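Local coordinates for beta-glucuronidase (uncultured Clostridium sp., PDB 6U7J), which hydrolyses beta-D-glucuronides as a family 2 glycosidase of a gut microbe, an activity by which such enzymes reactivate estrogens, at residues R232-Q237 with S261-K266; A254-P259 with F280-I285; L139-G144 with S182-P187; E23-W28 with P56-Y61. All coordinates share one frame; numbering follows the deposited sequence.

From the N terminus, contact 4 comes first: 23-28 and 56-61 pair where strands 20-32 and 53-57 meet, closing a loop of 27 residues in the sugar-binding domain. Contact 3 follows in series, closing 37 residues as strand 135-144 of the same domain packs against 182-187. The two touch, because strands 59-60 and 183-184 pair antiparallel. Contacts 1 and 2 belong to the next domain and cross: their segments alternate, closing 23 and 20 residues. Contact 1 joins a hairpin turn to strand 265-271, and contact 2 pins the two loops beside it, near the TIM barrel. They touch through Tyr265, which meets Gln255 and Phe280.

Contact 1 (R232-Q237 with S261-K266); sequences RDEKNQ and SAYLYK. Unlike the reference sequence in segment 232-237: Arg232 (reference Leu).
The Tyr263 ring carries the Glu234 side chain over one face, with Lys235 NZ, Asp233 CB and, in plane, Tyr265 CD1 at its edge. The Tyr265 ring has Tyr263 CE1 over one face, 3.5 Å above its plane, and Arg232 O at its edge. Glu234 CG sits 3.6 Å from the ring centroid of Tyr263, a CH-pi contact, and its carboxylate stacks on the ring with the planes 23° apart. Extended beyond CG, Glu234 carries OE2 past the ring to accept Leu264 N at 3.0 Å from above the carboxylate plane. Tyr263 OH receives two donors: Glu234 N along a straight bond (178°) and Lys235 NZ at 2.7 Å, the lysine chain bending at chi2 and chi3 to reach it. This is the connection between strands 227-232 and 238-242 of the immunoglobulin-like beta-sandwich domain of family 2, a type I turn from Asp233 to Asn236 with Asp233 OD1 accepting Gln237 N. Arg232 and Lys266 form an antiparallel hydrogen-bonded pair, Lys266 N meeting Arg232 O at 2.9 Å. The Arg232 guanidinium holds Asn236 O in its plane through NH1, and NE forms a salt bridge with Asp268. Lys266, bent at chi2, lays CE 3.4 Å from Asp233 O.

Contact 2 (A254-P259 with F280-I285); sequences AQLWQP and FGIRTI
Trp257 sets off toward 280-285 at CB, with CG anti to the backbone N (chi1 -173°) placing the indole. Gly281, having no side chain, lets the tryptophan come close, its CA 4.1 Å from Trp257 CB. Arg283 CB lies 3.4 Å from Trp257 O, and CG, in the crowded position between N and the carbonyl carbon (chi1 55°), is carried alongside the tryptophan, 3.9 Å from Trp257 CE3. The two side chains point the same way, yet the guanidinium stands almost perpendicular to the indole (89°) and carries Ile285 CD1 over one face. Ile282 reaches the other way: CG1, anti to the carbonyl carbon, puts CD1 on Ala254 CB at 4.0 Å, while CG2 crosses Leu256 CD2 at 3.9 Å. Between these two sides the backbones join through a straight, short bond from Trp257 N to Ile282 O, 2.7 Å, with the donor above the carbonyl plane. One water extends the link, giving a hydrogen to Gln255 O and accepting from Ile282 N. Ile282 and Leu256 rest on Val207 of strand 198-208, whereas Trp257 NE1 bonds to Asp353 O at helix 346-355 and Arg283 NE to Pro407 O, tying both loops to the TIM-barrel domain.

Contact 3 (L139-G144 with S182-P187); sequences LTVAVG and SGIHRP
Val143 makes the closest approach, its two methyls dividing the work. CG1, anti to the backbone N (chi1 177°), lies 3.6 Å from Ser182 OG and 3.9 Å from Gly183 N. CG2 points to Ile184 CG1 at 4.2 Å, the two side chains crossing obliquely. Two residues earlier on the strand, Val141 CG1 meets the tip of Ile184, CD1, also at 4.2 Å. A water joins the segments, donating to Val143 O at 3.0 Å and to Ser182 OG at 3.1 Å. Val141 and Val143 lie on the same side of strand 135-144, which pairs with strands 76-85 and 104-109 in the sugar-binding domain, a jelly-roll beta-sandwich in this family; 182-184 runs along that side, nearly antiparallel to 141-144 (161°), without pairing to the strand. Gly183 adopts backbone angles open in practice to glycine, which has no CB to meet the preceding carbonyl O. Further out, Ser182 OG bonds to Thr102 O and Ser182 N to Asn62 OD1, fixing the serine. Val143 and Ile184 both touch Tyr79, and Val141 reaches Trp28 and Ile107. Beyond them, Arg186 leads off to a salt bridge with Glu308 of the barrel domain.

Contact 4 (E23-W28 with P56-Y61); sequences ELNGIW and PVPSSY
Trp28 presents one indole face to Val57, whose CG2 lies 3.5 Å from the centroid of the five-membered ring and 13° off its normal, a CH-pi contact. Val57 has CG1 anti to the backbone N (chi1 171°), which leaves CG2 over the five-membered ring, and so off the centre of the whole indole; Val57 CB is 3.5 Å from Trp28 NE1. NE1 makes weak hydrogen bonds to Leu24 O, in the ring plane, and to Asn25 O. Gly26, at positive phi, turns its carbonyl to Val57 N, which donates nearly along the C=O axis at 3.0 Å. Next to it, Ile27 and Pro56 form an antiparallel non-hydrogen-bonded pair on the face turned from Trp28, and Ile27 CD1 folds back to 4.1 Å from Pro56 CB. This face borders the second subunit, where Met351 of that subunit packs on Ile27 and Ala320 of that subunit on Pro56. Asn25 CB rests 3.1 Å from Val57 O, just before the cis peptide to Pro58, while its OD1 accepts Val188 N. Between 23-28 and 56-61 in the sugar-binding domain, Val57 N to Gly26 O is thus the bond that crosses clearly, implying a junction where apolar side chains flank a backbone hydrogen bond.

Contact 1 (R232-Q237 with S261-K266)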
loop_
_atom_site.group_PDB
_atom_site.type_symbol
_atom_site.label_atom_id
_atom_site.label_comp_id
_atom_site.label_asym_id
_atom_site.label_seq_id
_atom_site.Cartn_x
_atom_site.Cartn_y
_atom_site.Cartn_z
ATOM N N ARG B 232 -37.008 -16.249 -35.380
ATOM C CA ARG B 232 -37.468 -16.855 -34.144
ATOM C C ARG B 232 -37.343 -15.864 -32.993
ATOM O O ARG B 232 -36.450 -15.011 -32.972
ATOM C CB ARG B 232 -36.679 -18.124 -33.822
ATOM C CG ARG B 232 -36.504 -19.061 -35.004
ATOM C CD ARG B 232 -36.192 -20.485 -34.553
ATOM N NE ARG B 232 -36.248 -21.422 -35.672
ATOM C CZ ARG B 232 -37.104 -22.433 -35.752
ATOM N NH1 ARG B 232 -37.974 -22.633 -34.777
ATOM N NH2 ARG B 232 -37.100 -23.240 -36.808
ATOM N N ASP B 233 -38.263 -15.982 -32.041
ATOM C CA ASP B 233 -38.225 -15.167 -30.840
ATOM C C ASP B 233 -37.316 -15.860 -29.823
ATOM O O ASP B 233 -36.635 -16.839 -30.139
ATOM C CB ASP B 233 -39.651 -14.897 -30.341
ATOM C CG ASP B 233 -40.363 -16.145 -29.819
ATOM O OD1 ASP B 233 -39.734 -17.201 -29.631
ATOM O OD2 ASP B 233 -41.586 -16.061 -29.584
ATOM N N GLU B 234 -37.298 -15.368 -28.583
ATOM C CA GLU B 234 -36.408 -15.947 -27.585
ATOM C C GLU B 234 -36.892 -17.296 -27.083
ATOM O O GLU B 234 -36.078 -18.086 -26.593
ATOM C CB GLU B 234 -36.231 -14.978 -26.418
ATOM C CG GLU B 234 -35.466 -13.732 -26.823
ATOM C CD GLU B 234 -34.921 -12.954 -25.639
ATOM O OE1 GLU B 234 -35.573 -12.949 -24.567
ATOM O OE2 GLU B 234 -33.842 -12.335 -25.801
ATOM N N LYS B 235 -38.188 -17.584 -27.200
ATOM C CA LYS B 235 -38.710 -18.926 -26.974
ATOM C C LYS B 235 -38.518 -19.842 -28.184
ATOM O O LYS B 235 -39.057 -20.957 -28.197
ATOM C CB LYS B 235 -40.197 -18.861 -26.597
ATOM C CG LYS B 235 -40.546 -17.773 -25.576
ATOM C CD LYS B 235 -41.166 -16.533 -26.239
ATOM C CE LYS B 235 -40.735 -15.226 -25.542
ATOM N NZ LYS B 235 -41.114 -13.982 -26.303
ATOM N N ASN B 236 -37.769 -19.388 -29.193
ATOM C CA ASN B 236 -37.469 -20.108 -30.429
ATOM C C ASN B 236 -38.692 -20.337 -31.307
ATOM O O ASN B 236 -38.598 -21.052 -32.313
ATOM C CB ASN B 236 -36.783 -21.452 -30.158
ATOM C CG ASN B 236 -35.673 -21.749 -31.150
ATOM O OD1 ASN B 236 -34.643 -21.071 -31.173
ATOM N ND2 ASN B 236 -35.875 -22.773 -31.975
ATOM N N GLN B 237 -39.836 -19.752 -30.974
ATOM C CA GLN B 237 -40.990 -19.883 -31.852
ATOM C C GLN B 237 -40.803 -19.038 -33.108
ATOM O O GLN B 237 -40.290 -17.914 -33.054
ATOM C CB GLN B 237 -42.267 -19.483 -31.115
ATOM C CG GLN B 237 -42.540 -20.286 -29.839
ATOM C CD GLN B 237 -43.785 -19.806 -29.090
ATOM O OE1 GLN B 237 -43.774 -19.660 -27.860
ATOM N NE2 GLN B 237 -44.870 -19.565 -29.832
ATOM N N SER B 261 -32.385 -3.810 -20.949
ATOM C CA SER B 261 -33.393 -4.876 -21.050
ATOM C C SER B 261 -33.376 -5.434 -22.480
ATOM O O SER B 261 -34.243 -5.147 -23.311
ATOM C CB SER B 261 -34.790 -4.381 -20.678
ATOM O OG SER B 261 -35.717 -5.443 -20.820
ATOM N N ALA B 262 -32.392 -6.283 -22.751
ATOM C CA ALA B 262 -32.172 -6.770 -24.104
ATOM C C ALA B 262 -33.254 -7.764 -24.530
ATOM O O ALA B 262 -33.745 -8.558 -23.726
ATOM C CB ALA B 262 -30.792 -7.424 -24.199
ATOM N N TYR B 263 -33.616 -7.723 -25.808
ATOM C CA TYR B 263 -34.345 -8.811 -26.450
ATOM C C TYR B 263 -33.651 -9.130 -27.768
ATOM O O TYR B 263 -33.305 -8.218 -28.527
ATOM C CB TYR B 263 -35.822 -8.450 -26.689
ATOM C CG TYR B 263 -36.692 -9.651 -26.994
ATOM C CD1 TYR B 263 -36.821 -10.130 -28.296
ATOM C CD2 TYR B 263 -37.370 -10.318 -25.980
ATOM C CE1 TYR B 263 -37.615 -11.238 -28.582
ATOM C CE2 TYR B 263 -38.158 -11.421 -26.250
ATOM C CZ TYR B 263 -38.281 -11.875 -27.554
ATOM O OH TYR B 263 -39.063 -12.973 -27.821
ATOM N N LEU B 264 -33.438 -10.411 -28.048
ATOM C CA LEU B 264 -32.740 -10.800 -29.270
ATOM C C LEU B 264 -33.566 -11.817 -30.036
ATOM O O LEU B 264 -33.827 -12.912 -29.529
ATOM C CB LEU B 264 -31.350 -11.372 -28.969
ATOM C CG LEU B 264 -30.391 -10.402 -28.270
ATOM C CD1 LEU B 264 -29.081 -11.101 -27.886
ATOM C CD2 LEU B 264 -30.138 -9.187 -29.159
ATOM N N TYR B 265 -33.971 -11.457 -31.251
ATOM C CA TYR B 265 -34.494 -12.438 -32.188
ATOM C C TYR B 265 -33.334 -13.194 -32.828
ATOM O O TYR B 265 -32.171 -12.819 -32.693
ATOM C CB TYR B 265 -35.352 -11.765 -33.262
ATOM C CG TYR B 265 -36.633 -11.178 -32.726
ATOM C CD1 TYR B 265 -36.654 -9.899 -32.177
ATOM C CD2 TYR B 265 -37.827 -11.902 -32.754
ATOM C CE1 TYR B 265 -37.825 -9.354 -31.671
ATOM C CE2 TYR B 265 -39.006 -11.362 -32.241
ATOM C CZ TYR B 265 -38.993 -10.082 -31.708
ATOM O OH TYR B 265 -40.143 -9.518 -31.198
ATOM N N LYS B 266 -33.652 -14.276 -33.531
ATOM C CA LYS B 266 -32.639 -15.032 -34.256
ATOM C C LYS B 266 -33.049 -15.144 -35.714
ATOM O O LYS B 266 -34.174 -15.559 -36.013
ATOM C CB LYS B 266 -32.426 -16.423 -33.646
ATOM C CG LYS B 266 -32.272 -16.434 -32.131
ATOM C CD LYS B 266 -33.324 -17.336 -31.506
ATOM C CE LYS B 266 -33.286 -17.306 -29.987
ATOM N NZ LYS B 266 -32.822 -15.982 -29.448
#

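Contact 2 (A254-P259 with F280-I285)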
loop_
_atom_site.group_PDB
_atom_site.type_symbol
_atom_site.label_atom_id
_atom_site.label_comp_id
_atom_site.label_asym_id
_atom_site.label_seq_id
_atom_site.Cartn_x
_atom_site.Cartn_y
_atom_site.Cartn_z
ATOM N N ALA B 254 -43.440 -6.401 -31.857
ATOM C CA ALA B 254 -42.028 -6.740 -31.706
ATOM C C ALA B 254 -41.497 -6.331 -30.335
ATOM O O ALA B 254 -41.640 -5.176 -29.923
ATOM C CB ALA B 254 -41.207 -6.058 -32.800
ATOM N N GLN B 255 -40.883 -7.280 -29.632
ATOM C CA GLN B 255 -40.182 -6.979 -28.390
ATOM C C GLN B 255 -38.898 -6.228 -28.712
ATOM O O GLN B 255 -37.999 -6.771 -29.359
ATOM C CB GLN B 255 -39.876 -8.263 -27.624
ATOM C CG GLN B 255 -41.080 -9.155 -27.381
ATOM C CD GLN B 255 -42.040 -8.574 -26.362
ATOM O OE1 GLN B 255 -41.675 -8.338 -25.209
ATOM N NE2 GLN B 255 -43.277 -8.341 -26.783
ATOM N N LEU B 256 -38.814 -4.981 -28.267
ATOM C CA LEU B 256 -37.716 -4.120 -28.663
ATOM C C LEU B 256 -36.465 -4.431 -27.854
ATOM O O LEU B 256 -36.527 -4.926 -26.723
ATOM C CB LEU B 256 -38.103 -2.648 -28.494
ATOM C CG LEU B 256 -39.194 -2.140 -29.451
ATOM C CD1 LEU B 256 -39.406 -0.643 -29.308
ATOM C CD2 LEU B 256 -38.853 -2.492 -30.888
ATOM N N TRP B 257 -35.316 -4.165 -28.462
ATOM C CA TRP B 257 -34.055 -4.254 -27.745
ATOM C C TRP B 257 -33.878 -2.944 -26.983
ATOM O O TRP B 257 -33.762 -1.870 -27.589
ATOM C CB TRP B 257 -32.899 -4.521 -28.706
ATOM C CG TRP B 257 -31.578 -4.784 -28.019
ATOM C CD1 TRP B 257 -31.046 -5.998 -27.707
ATOM C CD2 TRP B 257 -30.635 -3.806 -27.567
ATOM N NE1 TRP B 257 -29.827 -5.842 -27.098
ATOM C CE2 TRP B 257 -29.550 -4.502 -27.001
ATOM C CE3 TRP B 257 -30.602 -2.406 -27.587
ATOM C CZ2 TRP B 257 -28.449 -3.854 -26.453
ATOM C CZ3 TRP B 257 -29.504 -1.762 -27.048
ATOM C CH2 TRP B 257 -28.443 -2.486 -26.483
ATOM N N GLN B 258 -33.886 -3.026 -25.652
ATOM C CA GLN B 258 -33.821 -1.804 -24.870
ATOM C C GLN B 258 -32.538 -1.756 -24.052
ATOM O O GLN B 258 -32.075 -2.799 -23.569
ATOM C CB GLN B 258 -35.028 -1.685 -23.919
ATOM C CG GLN B 258 -36.386 -1.696 -24.629
ATOM C CD GLN B 258 -36.836 -0.320 -25.110
ATOM O OE1 GLN B 258 -36.028 0.611 -25.255
ATOM N NE2 GLN B 258 -38.137 -0.186 -25.370
ATOM N N PRO B 259 -31.940 -0.573 -23.894
ATOM C CA PRO B 259 -30.846 -0.418 -22.926
ATOM C C PRO B 259 -31.270 -0.960 -21.571
ATOM O O PRO B 259 -32.350 -0.651 -21.075
ATOM C CB PRO B 259 -30.621 1.098 -22.883
ATOM C CG PRO B 259 -31.181 1.605 -24.188
ATOM C CD PRO B 259 -32.325 0.704 -24.521
ATOM N N PHE B 280 -30.046 -11.030 -33.323
ATOM C CA PHE B 280 -30.094 -9.611 -33.658
ATOM C C PHE B 280 -31.158 -8.946 -32.797
ATOM O O PHE B 280 -31.962 -9.614 -32.136
ATOM C CB PHE B 280 -30.345 -9.380 -35.157
ATOM C CG PHE B 280 -31.758 -9.673 -35.605
ATOM C CD1 PHE B 280 -32.135 -10.960 -35.972
ATOM C CD2 PHE B 280 -32.700 -8.654 -35.683
ATOM C CE1 PHE B 280 -33.438 -11.235 -36.391
ATOM C CE2 PHE B 280 -34.016 -8.923 -36.100
ATOM C CZ PHE B 280 -34.384 -10.215 -36.455
ATOM N N GLY B 281 -31.136 -7.618 -32.789
ATOM C CA GLY B 281 -32.053 -6.853 -31.969
ATOM C C GLY B 281 -32.770 -5.797 -32.778
ATOM O O GLY B 281 -32.207 -5.193 -33.690
ATOM N N ILE B 282 -34.030 -5.567 -32.423
ATOM C CA ILE B 282 -34.829 -4.528 -33.061
ATOM C C ILE B 282 -34.818 -3.302 -32.165
ATOM O O ILE B 282 -35.308 -3.349 -31.027
ATOM C CB ILE B 282 -36.267 -4.997 -33.334
ATOM C CG1 ILE B 282 -36.258 -6.291 -34.161
ATOM C CG2 ILE B 282 -37.053 -3.877 -34.024
ATOM C CD1 ILE B 282 -37.611 -6.979 -34.250
ATOM N N ARG B 283 -34.276 -2.204 -32.683
ATOM C CA ARG B 283 -34.216 -0.955 -31.939
ATOM C C ARG B 283 -33.840 0.158 -32.896
ATOM O O ARG B 283 -33.069 -0.054 -33.835
ATOM C CB ARG B 283 -33.196 -1.021 -30.788
ATOM C CG ARG B 283 -31.781 -1.418 -31.208
ATOM C CD ARG B 283 -30.881 -0.210 -31.245
ATOM N NE ARG B 283 -29.543 -0.489 -31.763
ATOM C CZ ARG B 283 -29.221 -0.421 -33.052
ATOM N NH1 ARG B 283 -30.149 -0.119 -33.956
ATOM N NH2 ARG B 283 -27.977 -0.665 -33.441
ATOM N N THR B 284 -34.366 1.347 -32.633
ATOM C CA THR B 284 -34.132 2.502 -33.484
ATOM C C THR B 284 -33.238 3.515 -32.790
ATOM O O THR B 284 -33.238 3.633 -31.561
ATOM C CB THR B 284 -35.444 3.186 -33.857
ATOM O OG1 THR B 284 -36.001 3.795 -32.678
ATOM C CG2 THR B 284 -36.423 2.178 -34.418
ATOM N N ILE B 285 -32.518 4.278 -33.608
ATOM C CA ILE B 285 -31.643 5.345 -33.160
ATOM C C ILE B 285 -32.004 6.607 -33.911
ATOM O O ILE B 285 -32.056 6.593 -35.143
ATOM C CB ILE B 285 -30.162 5.033 -33.417
ATOM C CG1 ILE B 285 -29.760 3.699 -32.806
ATOM C CG2 ILE B 285 -29.301 6.208 -32.936
ATOM C CD1 ILE B 285 -28.366 3.287 -33.215
HETATM O O HOH W 1 -35.174 -7.042 -30.377
#

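Contact 3 (L139-G144 with S182-P187)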
loop_
_atom_site.group_PDB
_atom_site.type_symbol
_atom_site.label_atom_id
_atom_site.label_comp_id
_atom_site.label_asym_id
_atom_site.label_seq_id
_atom_site.Cartn_x
_atom_site.Cartn_y
_atom_site.Cartn_z
ATOM N N LEU B 139 1.382 -25.421 -37.462
ATOM C CA LEU B 139 0.918 -24.048 -37.612
ATOM C C LEU B 139 1.964 -23.126 -37.000
ATOM O O LEU B 139 2.275 -23.241 -35.808
ATOM C CB LEU B 139 -0.453 -23.860 -36.944
ATOM C CG LEU B 139 -1.002 -22.429 -36.935
ATOM C CD1 LEU B 139 -1.034 -21.834 -38.344
ATOM C CD2 LEU B 139 -2.391 -22.372 -36.295
ATOM N N THR B 140 2.524 -22.240 -37.823
ATOM C CA THR B 140 3.549 -21.301 -37.399
ATOM C C THR B 140 3.034 -19.897 -37.661
ATOM O O THR B 140 2.568 -19.609 -38.768
ATOM C CB THR B 140 4.875 -21.534 -38.152
ATOM O OG1 THR B 140 5.167 -22.943 -38.190
ATOM C CG2 THR B 140 6.033 -20.772 -37.465
ATOM N N VAL B 141 3.109 -19.033 -36.645
ATOM C CA VAL B 141 2.578 -17.673 -36.723
ATOM C C VAL B 141 3.679 -16.698 -36.336
ATOM O O VAL B 141 4.119 -16.686 -35.180
ATOM C CB VAL B 141 1.358 -17.474 -35.816
ATOM C CG1 VAL B 141 0.904 -16.022 -35.880
ATOM C CG2 VAL B 141 0.225 -18.423 -36.207
ATOM N N ALA B 142 4.116 -15.874 -37.284
ATOM C CA ALA B 142 5.006 -14.762 -36.976
ATOM C C ALA B 142 4.162 -13.566 -36.559
ATOM O O ALA B 142 3.182 -13.234 -37.234
ATOM C CB ALA B 142 5.886 -14.389 -38.170
ATOM N N VAL B 143 4.541 -12.934 -35.447
ATOM C CA VAL B 143 3.789 -11.846 -34.821
ATOM C C VAL B 143 4.729 -10.652 -34.692
ATOM O O VAL B 143 5.778 -10.755 -34.044
ATOM C CB VAL B 143 3.238 -12.258 -33.442
ATOM C CG1 VAL B 143 2.506 -11.088 -32.747
ATOM C CG2 VAL B 143 2.314 -13.476 -33.557
ATOM N N GLY B 144 4.364 -9.530 -35.302
ATOM C CA GLY B 144 5.202 -8.337 -35.306
ATOM C C GLY B 144 4.501 -7.171 -34.635
ATOM O O GLY B 144 3.294 -6.982 -34.814
ATOM N N SER B 182 1.875 -7.160 -27.330
ATOM C CA SER B 182 1.886 -7.918 -28.566
ATOM C C SER B 182 1.660 -9.387 -28.249
ATOM O O SER B 182 1.953 -9.855 -27.145
ATOM C CB SER B 182 3.209 -7.715 -29.309
ATOM O OG SER B 182 3.203 -8.370 -30.561
ATOM N N GLY B 183 1.127 -10.107 -29.225
ATOM C CA GLY B 183 0.914 -11.536 -29.117
ATOM C C GLY B 183 -0.359 -11.937 -29.836
ATOM O O GLY B 183 -0.863 -11.205 -30.678
ATOM N N ILE B 184 -0.870 -13.118 -29.495
ATOM C CA ILE B 184 -2.122 -13.631 -30.038
ATOM C C ILE B 184 -3.173 -13.454 -28.948
ATOM O O ILE B 184 -3.302 -14.288 -28.048
ATOM C CB ILE B 184 -1.991 -15.092 -30.485
ATOM C CG1 ILE B 184 -0.851 -15.231 -31.510
ATOM C CG2 ILE B 184 -3.301 -15.602 -31.080
ATOM C CD1 ILE B 184 -0.615 -16.665 -31.998
ATOM N N HIS B 185 -3.958 -12.381 -29.047
ATOM C CA HIS B 185 -4.809 -11.923 -27.955
ATOM C C HIS B 185 -6.190 -12.560 -27.918
ATOM O O HIS B 185 -6.879 -12.425 -26.895
ATOM C CB HIS B 185 -4.980 -10.404 -28.031
ATOM C CG HIS B 185 -3.730 -9.652 -27.711
ATOM N ND1 HIS B 185 -3.367 -8.499 -28.368
ATOM C CD2 HIS B 185 -2.758 -9.890 -26.797
ATOM C CE1 HIS B 185 -2.233 -8.047 -27.859
ATOM N NE2 HIS B 185 -1.837 -8.881 -26.912
ATOM N N ARG B 186 -6.618 -13.225 -28.987
ATOM C CA ARG B 186 -7.970 -13.746 -29.115
ATOM C C ARG B 186 -7.940 -15.175 -29.632
ATOM O O ARG B 186 -6.933 -15.617 -30.193
ATOM C CB ARG B 186 -8.801 -12.836 -30.032
ATOM C CG ARG B 186 -9.029 -11.482 -29.364
ATOM C CD ARG B 186 -9.811 -10.488 -30.187
ATOM N NE ARG B 186 -9.673 -9.163 -29.593
ATOM C CZ ARG B 186 -9.957 -8.029 -30.216
ATOM N NH1 ARG B 186 -10.410 -8.048 -31.471
ATOM N NH2 ARG B 186 -9.786 -6.881 -29.582
ATOM N N PRO B 187 -9.007 -15.945 -29.396
ATOM C CA PRO B 187 -8.988 -17.379 -29.723
ATOM C C PRO B 187 -8.613 -17.652 -31.173
ATOM O O PRO B 187 -9.026 -16.934 -32.085
ATOM C CB PRO B 187 -10.429 -17.822 -29.441
ATOM C CG PRO B 187 -10.913 -16.872 -28.403
ATOM C CD PRO B 187 -10.232 -15.560 -28.672
HETATM O O HOH W 2 6.066 -9.002 -31.651
#

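Contact 4 (E23-W28 with P56-Y61)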
loop_
_atom_site.group_PDB
_atom_site.type_symbol
_atom_site.label_atom_id
_atom_site.label_comp_id
_atom_site.label_asym_id
_atom_site.label_seq_id
_atom_site.Cartn_x
_atom_site.Cartn_y
_atom_site.Cartn_z
ATOM N N GLU B 23 -11.053 -25.329 -31.260
ATOM C CA GLU B 23 -10.234 -24.324 -30.628
ATOM C C GLU B 23 -8.766 -24.739 -30.633
ATOM O O GLU B 23 -8.423 -25.844 -30.218
ATOM C CB GLU B 23 -10.687 -24.095 -29.172
ATOM C CG GLU B 23 -12.177 -23.882 -29.015
ATOM C CD GLU B 23 -12.565 -22.442 -29.287
ATOM O OE1 GLU B 23 -11.787 -21.549 -28.908
ATOM O OE2 GLU B 23 -13.640 -22.193 -29.862
ATOM N N LEU B 24 -7.892 -23.824 -31.058
ATOM C CA LEU B 24 -6.466 -24.065 -31.038
ATOM C C LEU B 24 -5.745 -23.144 -30.056
ATOM O O LEU B 24 -4.804 -22.444 -30.441
ATOM C CB LEU B 24 -5.866 -23.888 -32.445
ATOM C CG LEU B 24 -6.557 -24.726 -33.521
ATOM C CD1 LEU B 24 -5.938 -24.430 -34.867
ATOM C CD2 LEU B 24 -6.456 -26.202 -33.176
ATOM N N ASN B 25 -6.154 -23.131 -28.797
ATOM C CA ASN B 25 -5.580 -22.238 -27.799
ATOM C C ASN B 25 -4.565 -23.030 -26.959
ATOM O O ASN B 25 -3.707 -23.681 -27.559
ATOM C CB ASN B 25 -6.706 -21.564 -27.021
ATOM C CG ASN B 25 -7.628 -20.782 -27.930
ATOM O OD1 ASN B 25 -7.179 -20.093 -28.850
ATOM N ND2 ASN B 25 -8.915 -20.905 -27.698
ATOM N N GLY B 26 -4.600 -22.984 -25.634
ATOM C CA GLY B 26 -3.663 -23.785 -24.876
ATOM C C GLY B 26 -2.261 -23.193 -24.884
ATOM O O GLY B 26 -2.064 -21.977 -24.943
ATOM N N ILE B 27 -1.269 -24.074 -24.830
ATOM C CA ILE B 27 0.125 -23.667 -24.730
ATOM C C ILE B 27 0.780 -23.909 -26.087
ATOM O O ILE B 27 0.716 -25.022 -26.619
ATOM C CB ILE B 27 0.848 -24.440 -23.617
ATOM C CG1 ILE B 27 0.084 -24.315 -22.295
ATOM C CG2 ILE B 27 2.258 -23.968 -23.488
ATOM C CD1 ILE B 27 -0.202 -22.901 -21.872
ATOM N N TRP B 28 1.382 -22.866 -26.657
ATOM C CA TRP B 28 2.136 -22.949 -27.900
ATOM C C TRP B 28 3.629 -22.861 -27.609
ATOM O O TRP B 28 4.051 -22.462 -26.520
ATOM C CB TRP B 28 1.764 -21.810 -28.857
ATOM C CG TRP B 28 0.348 -21.776 -29.363
ATOM C CD1 TRP B 28 -0.794 -22.019 -28.656
ATOM C CD2 TRP B 28 -0.061 -21.454 -30.699
ATOM N NE1 TRP B 28 -1.897 -21.867 -29.478
ATOM C CE2 TRP B 28 -1.470 -21.518 -30.734
ATOM C CE3 TRP B 28 0.633 -21.116 -31.869
ATOM C CZ2 TRP B 28 -2.202 -21.266 -31.893
ATOM C CZ3 TRP B 28 -0.091 -20.860 -33.012
ATOM C CH2 TRP B 28 -1.499 -20.934 -33.018
ATOM N N PRO B 56 1.190 -19.073 -23.538
ATOM C CA PRO B 56 -0.255 -19.307 -23.628
ATOM C C PRO B 56 -0.879 -18.507 -24.755
ATOM O O PRO B 56 -0.393 -17.437 -25.137
ATOM C CB PRO B 56 -0.788 -18.831 -22.267
ATOM C CG PRO B 56 0.241 -17.806 -21.796
ATOM C CD PRO B 56 1.574 -18.307 -22.332
ATOM N N VAL B 57 -1.981 -19.042 -25.277
ATOM C CA VAL B 57 -2.803 -18.385 -26.288
ATOM C C VAL B 57 -4.256 -18.593 -25.878
ATOM O O VAL B 57 -4.660 -19.739 -25.635
ATOM C CB VAL B 57 -2.529 -18.942 -27.695
ATOM C CG1 VAL B 57 -3.552 -18.400 -28.697
ATOM C CG2 VAL B 57 -1.131 -18.598 -28.144
ATOM N N PRO B 58 -5.076 -17.531 -25.769
ATOM C CA PRO B 58 -4.726 -16.137 -26.043
ATOM C C PRO B 58 -4.081 -15.423 -24.841
ATOM O O PRO B 58 -4.376 -15.782 -23.703
ATOM C CB PRO B 58 -6.081 -15.508 -26.376
ATOM C CG PRO B 58 -7.043 -16.282 -25.522
ATOM C CD PRO B 58 -6.496 -17.676 -25.388
ATOM N N SER B 59 -3.252 -14.411 -25.119
ATOM C CA SER B 59 -2.458 -13.682 -24.126
ATOM C C SER B 59 -1.471 -12.797 -24.869
ATOM O O SER B 59 -1.094 -13.106 -26.001
ATOM C CB SER B 59 -1.690 -14.634 -23.186
ATOM O OG SER B 59 -0.949 -13.924 -22.199
ATOM N N SER B 60 -1.085 -11.679 -24.264
ATOM C CA SER B 60 0.132 -10.998 -24.666
ATOM C C SER B 60 1.332 -11.807 -24.171
ATOM O O SER B 60 1.241 -12.524 -23.169
ATOM C CB SER B 60 0.165 -9.579 -24.076
ATOM O OG SER B 60 -1.055 -8.864 -24.303
ATOM N N TYR B 61 2.466 -11.703 -24.866
ATOM C CA TYR B 61 3.661 -12.368 -24.352
ATOM C C TYR B 61 4.464 -11.521 -23.374
ATOM O O TYR B 61 5.375 -12.052 -22.731
ATOM C CB TYR B 61 4.593 -12.817 -25.490
ATOM C CG TYR B 61 5.147 -11.726 -26.398
ATOM C CD1 TYR B 61 6.212 -10.925 -26.008
ATOM C CD2 TYR B 61 4.626 -11.544 -27.677
ATOM C CE1 TYR B 61 6.718 -9.944 -26.862
ATOM C CE2 TYR B 61 5.113 -10.583 -28.522
ATOM C CZ TYR B 61 6.162 -9.785 -28.119
ATOM O OH TYR B 61 6.645 -8.830 -28.994
#